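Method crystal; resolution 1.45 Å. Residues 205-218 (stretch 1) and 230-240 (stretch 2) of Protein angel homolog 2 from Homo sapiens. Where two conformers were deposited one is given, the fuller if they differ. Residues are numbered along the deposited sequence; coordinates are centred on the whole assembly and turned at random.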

# COMPACT_ATOMS: atom_id res chain seq x y z
N ILE A 205 -9.01 10.74 -9.51
CA ILE A 205 -7.94 9.86 -9.98
C ILE A 205 -7.67 8.76 -8.96
O ILE A 205 -7.54 7.59 -9.32
N LYS A 206 -7.60 9.11 -7.67
CA LYS A 206 -7.31 8.11 -6.65
C LYS A 206 -8.32 6.96 -6.67
O LYS A 206 -7.93 5.79 -6.59
N LEU A 207 -9.62 7.29 -6.68
CA LEU A 207 -10.64 6.24 -6.67
C LEU A 207 -10.58 5.40 -7.93
O LEU A 207 -10.82 4.18 -7.88
N THR A 208 -10.25 6.01 -9.07
CA THR A 208 -10.17 5.24 -10.31
C THR A 208 -8.96 4.32 -10.30
O THR A 208 -9.05 3.18 -10.74
N GLN A 209 -7.82 4.81 -9.81
CA GLN A 209 -6.64 3.96 -9.64
C GLN A 209 -6.96 2.78 -8.72
O GLN A 209 -6.64 1.63 -9.03
N LEU A 210 -7.60 3.06 -7.59
CA LEU A 210 -8.00 1.97 -6.70
C LEU A 210 -8.90 0.97 -7.41
O LEU A 210 -8.72 -0.25 -7.28
N ALA A 211 -9.89 1.46 -8.17
CA ALA A 211 -10.78 0.56 -8.90
C ALA A 211 -10.00 -0.32 -9.87
O ALA A 211 -10.33 -1.50 -10.05
N MET A 212 -8.98 0.24 -10.51
CA MET A 212 -8.16 -0.55 -11.43
C MET A 212 -7.41 -1.65 -10.70
O MET A 212 -7.32 -2.78 -11.19
N LEU A 213 -6.85 -1.35 -9.52
CA LEU A 213 -6.21 -2.39 -8.73
C LEU A 213 -7.22 -3.45 -8.30
O LEU A 213 -6.96 -4.66 -8.41
N LEU A 214 -8.37 -3.01 -7.80
CA LEU A 214 -9.39 -3.96 -7.36
C LEU A 214 -9.87 -4.84 -8.51
O LEU A 214 -10.13 -6.04 -8.31
N ALA A 215 -10.01 -4.29 -9.72
CA ALA A 215 -10.41 -5.10 -10.86
C ALA A 215 -9.35 -6.15 -11.18
O ALA A 215 -9.68 -7.29 -11.49
N GLU A 216 -8.07 -5.79 -11.11
CA GLU A 216 -7.03 -6.79 -11.36
C GLU A 216 -7.10 -7.89 -10.31
O GLU A 216 -7.01 -9.08 -10.64
N ILE A 217 -7.28 -7.52 -9.04
CA ILE A 217 -7.40 -8.52 -7.98
C ILE A 217 -8.60 -9.43 -8.23
O ILE A 217 -8.52 -10.65 -8.05
N SER A 218 -9.72 -8.85 -8.64
CA SER A 218 -10.90 -9.67 -8.88
C SER A 218 -10.66 -10.71 -9.96
O SER A 218 -11.21 -11.82 -9.90
N PRO A 230 -7.61 -16.26 -0.79
CA PRO A 230 -7.23 -15.23 0.19
C PRO A 230 -6.43 -14.12 -0.47
O PRO A 230 -5.59 -14.37 -1.34
N ILE A 231 -6.71 -12.88 -0.05
CA ILE A 231 -6.10 -11.67 -0.58
C ILE A 231 -5.39 -10.93 0.55
O ILE A 231 -5.95 -10.76 1.64
N VAL A 232 -4.18 -10.48 0.28
CA VAL A 232 -3.49 -9.49 1.09
C VAL A 232 -3.17 -8.32 0.17
O VAL A 232 -2.49 -8.51 -0.85
N MET A 233 -3.70 -7.14 0.49
CA MET A 233 -3.55 -5.94 -0.33
C MET A 233 -2.83 -4.89 0.50
O MET A 233 -3.39 -4.38 1.48
N CYS A 234 -1.60 -4.59 0.11
CA CYS A 234 -0.74 -3.66 0.82
C CYS A 234 -0.54 -2.39 0.02
O CYS A 234 -0.69 -2.37 -1.21
N GLY A 235 -0.12 -1.34 0.70
CA GLY A 235 0.46 -0.23 -0.03
C GLY A 235 0.33 1.09 0.69
O GLY A 235 -0.15 1.19 1.82
N ASP A 236 0.78 2.12 -0.03
CA ASP A 236 0.65 3.52 0.35
C ASP A 236 -0.51 4.06 -0.48
O ASP A 236 -0.40 4.24 -1.70
N PHE A 237 -1.65 4.25 0.18
CA PHE A 237 -2.89 4.69 -0.47
C PHE A 237 -3.06 6.20 -0.43
O PHE A 237 -4.02 6.71 -1.01
N ASN A 238 -2.14 6.92 0.22
CA ASN A 238 -2.21 8.37 0.32
C ASN A 238 -3.60 8.82 0.75
O ASN A 238 -4.12 9.85 0.31
N SER A 239 -4.20 8.04 1.65
CA SER A 239 -5.54 8.30 2.15
C SER A 239 -5.55 7.87 3.60
O SER A 239 -4.89 6.89 3.96
N VAL A 240 -6.31 8.60 4.42
CA VAL A 240 -6.25 8.41 5.87
C VAL A 240 -7.41 7.58 6.42
O VAL A 240 -8.43 7.39 5.74

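The helix of residues 205-218 packs against the strand of residues 231-236 in a nearly antiparallel sense, their N-to-C directions 157° apart and their axes 11.1 Å apart at closest approach. That spacing leaves room for a layer of side chains, apolar along the strand and mixed at the loop, where Lys206 packs on polar atoms; no hydrogen bond joins the two stretches. Because the directions oppose, the start of the strand meets the end of the helical segment, and the loop after the strand meets its beginning.

Pro230 does not reach the helix. Contact begins at Ile231, whose CA-to-CB bond points toward the helix. With chi1 m and chi2 t, its side chain extends until Ile231 CD1 lies 3.8 Å from Ile217 CG2. Ile217 adopts the same m, t rotamer and also points toward its partner. Two branched aliphatic side chains suit this position, since they fill space without leaving a polar group unsatisfied.

Val232 follows the alternation of a beta strand and is out of reach of the helix, so the next inward residue is Met233. Its chi1 and chi2, both t, extend the chain and set SD among three helix residues; chi3, p, then turns CE. Met233 SD lies 3.8 Å from Ile217 CD1, 3.9 Å from Leu213 CD2 and 4.0 Å from Leu214 CD2. An unbranched, flexible methionine is well suited to reach among such neighbours. Leu213 (t, p) points toward the strand, whereas Leu214 (m, t) leaves its backbone sideways and only its end comes nearer. The i to i+4 spacing of Leu213 and Ile217 places both on the face of the helix turned to the strand.

Cys234 points away, as the alternation requires. Gly235 has backbone angles, phi 154° and psi -175°, that would jam a CB against the carbonyl O of Cys234; the conformation by itself calls for glycine. Asp236 does not touch the helix but braces the turn that follows, its OD1 accepting a hydrogen bond from Asn238 N at 3.0 Å.

Phe237 sets out sideways, yet with chi1 m its ring swings nearer the helix. Leu210 (t, p), which points toward stretch 2, meets the ring at its edge, near its plane, with Leu210 CD1 4.0 Å from Phe237 CE2. The C-H rim of an aromatic ring suits a leucine methyl.

Asn238 (chi1 m) points toward the helix; its phi and psi, 48° and 38°, are left-handed, which asparagine tolerates well. Lys206 (m, t, t, p) points toward stretch 2 and packs through its methylenes: Lys206 CE lies 3.5 Å from Phe237 O, 3.1 Å from Asn238 O and 3.6 Å from Asn238 CB, while Lys206 CD lies 3.7 Å from Ser239 OG. Lys206 NZ is 3.4 Å from Asn238 O, at an angle too poor for a hydrogen bond, but is satisfied elsewhere in the structure. Ser239, chi1 m, donates a hydrogen bond from OG to Phe237 O at 2.9 Å, tightening the loop. Val240 lies beyond reach.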

# COMPACT_ATOMS: atom_id res chain seq x y z
CB ILE A 205 -6.68 10.65 -10.35
CG1 ILE A 205 -6.98 11.66 -11.44
CG2 ILE A 205 -5.60 9.66 -10.78
CD1 ILE A 205 -5.81 12.53 -11.77
CB LYS A 206 -7.33 8.73 -5.26
CG LYS A 206 -6.09 9.41 -4.81
CD LYS A 206 -6.14 9.42 -3.27
CE LYS A 206 -4.79 9.73 -2.67
NZ LYS A 206 -4.40 11.13 -2.83
CB LEU A 207 -12.04 6.83 -6.51
CG LEU A 207 -12.37 7.21 -5.07
CD1 LEU A 207 -13.64 8.03 -5.04
CD2 LEU A 207 -12.51 5.99 -4.18
CB THR A 208 -10.16 6.19 -11.51
OG1 THR A 208 -11.31 7.06 -11.46
CG2 THR A 208 -10.24 5.44 -12.82
CB GLN A 209 -5.47 4.78 -9.09
CG GLN A 209 -4.96 5.83 -10.06
CD GLN A 209 -3.71 6.54 -9.58
OE1 GLN A 209 -3.38 6.52 -8.39
NE2 GLN A 209 -3.00 7.19 -10.50
CB LEU A 210 -8.68 2.55 -5.46
CG LEU A 210 -9.24 1.52 -4.49
CD1 LEU A 210 -8.12 0.69 -3.89
CD2 LEU A 210 -10.04 2.19 -3.40
CB ALA A 211 -11.84 1.38 -9.65
CB MET A 212 -7.21 0.38 -12.18
CG MET A 212 -7.93 1.29 -13.16
SD MET A 212 -6.93 2.67 -13.77
CE MET A 212 -6.06 1.88 -15.01
CB LEU A 213 -5.53 -1.79 -7.51
CG LEU A 213 -4.69 -2.78 -6.69
CD1 LEU A 213 -3.47 -3.23 -7.49
CD2 LEU A 213 -4.29 -2.16 -5.38
CB LEU A 214 -10.57 -3.23 -6.71
CG LEU A 214 -10.27 -2.52 -5.40
CD1 LEU A 214 -11.49 -1.75 -4.94
CD2 LEU A 214 -9.80 -3.47 -4.30
CB ALA A 215 -10.67 -4.22 -12.08
CB GLU A 216 -5.65 -6.14 -11.38
CG GLU A 216 -4.56 -7.10 -11.82
CD GLU A 216 -4.57 -7.37 -13.30
OE1 GLU A 216 -5.17 -6.59 -14.08
OE2 GLU A 216 -3.97 -8.38 -13.71
CB ILE A 217 -7.49 -7.85 -6.60
CG1 ILE A 217 -6.20 -7.10 -6.31
CG2 ILE A 217 -7.80 -8.89 -5.54
CD1 ILE A 217 -6.29 -6.21 -5.07
CB SER A 218 -12.08 -8.79 -9.28
OG SER A 218 -13.15 -9.59 -9.71
CB PRO A 230 -6.36 -16.00 1.20
CG PRO A 230 -6.87 -17.41 1.12
CD PRO A 230 -7.20 -17.61 -0.36
CB ILE A 231 -7.16 -10.74 -1.20
CG1 ILE A 231 -7.77 -11.42 -2.42
CG2 ILE A 231 -6.59 -9.38 -1.56
CD1 ILE A 231 -9.16 -10.95 -2.71
CB VAL A 232 -2.21 -10.05 1.74
CG1 VAL A 232 -1.57 -8.97 2.60
CG2 VAL A 232 -2.53 -11.27 2.58
CB MET A 233 -4.90 -5.43 -0.84
CG MET A 233 -4.78 -4.16 -1.66
SD MET A 233 -6.34 -3.58 -2.36
CE MET A 233 -7.16 -2.90 -0.92
CB CYS A 234 0.65 -4.25 1.01
SG CYS A 234 0.71 -5.75 1.98
CB ASP A 236 1.95 4.25 0.08
CG ASP A 236 1.89 5.72 0.45
OD1 ASP A 236 0.77 6.26 0.59
OD2 ASP A 236 2.96 6.35 0.57
CB PHE A 237 -4.10 3.97 0.15
CG PHE A 237 -4.14 2.49 -0.17
CD1 PHE A 237 -3.29 1.60 0.49
CD2 PHE A 237 -4.98 2.00 -1.15
CE1 PHE A 237 -3.29 0.27 0.17
CE2 PHE A 237 -4.99 0.65 -1.46
CZ PHE A 237 -4.14 -0.21 -0.80
CB ASN A 238 -1.75 9.04 -0.96
CG ASN A 238 -0.25 9.26 -0.98
OD1 ASN A 238 0.33 9.75 -0.02
ND2 ASN A 238 0.39 8.88 -2.07
CB SER A 239 -6.57 7.46 1.40
OG SER A 239 -6.56 7.75 0.01
CB VAL A 240 -6.16 9.76 6.60
CG1 VAL A 240 -4.99 10.59 6.06
CG2 VAL A 240 -7.46 10.51 6.51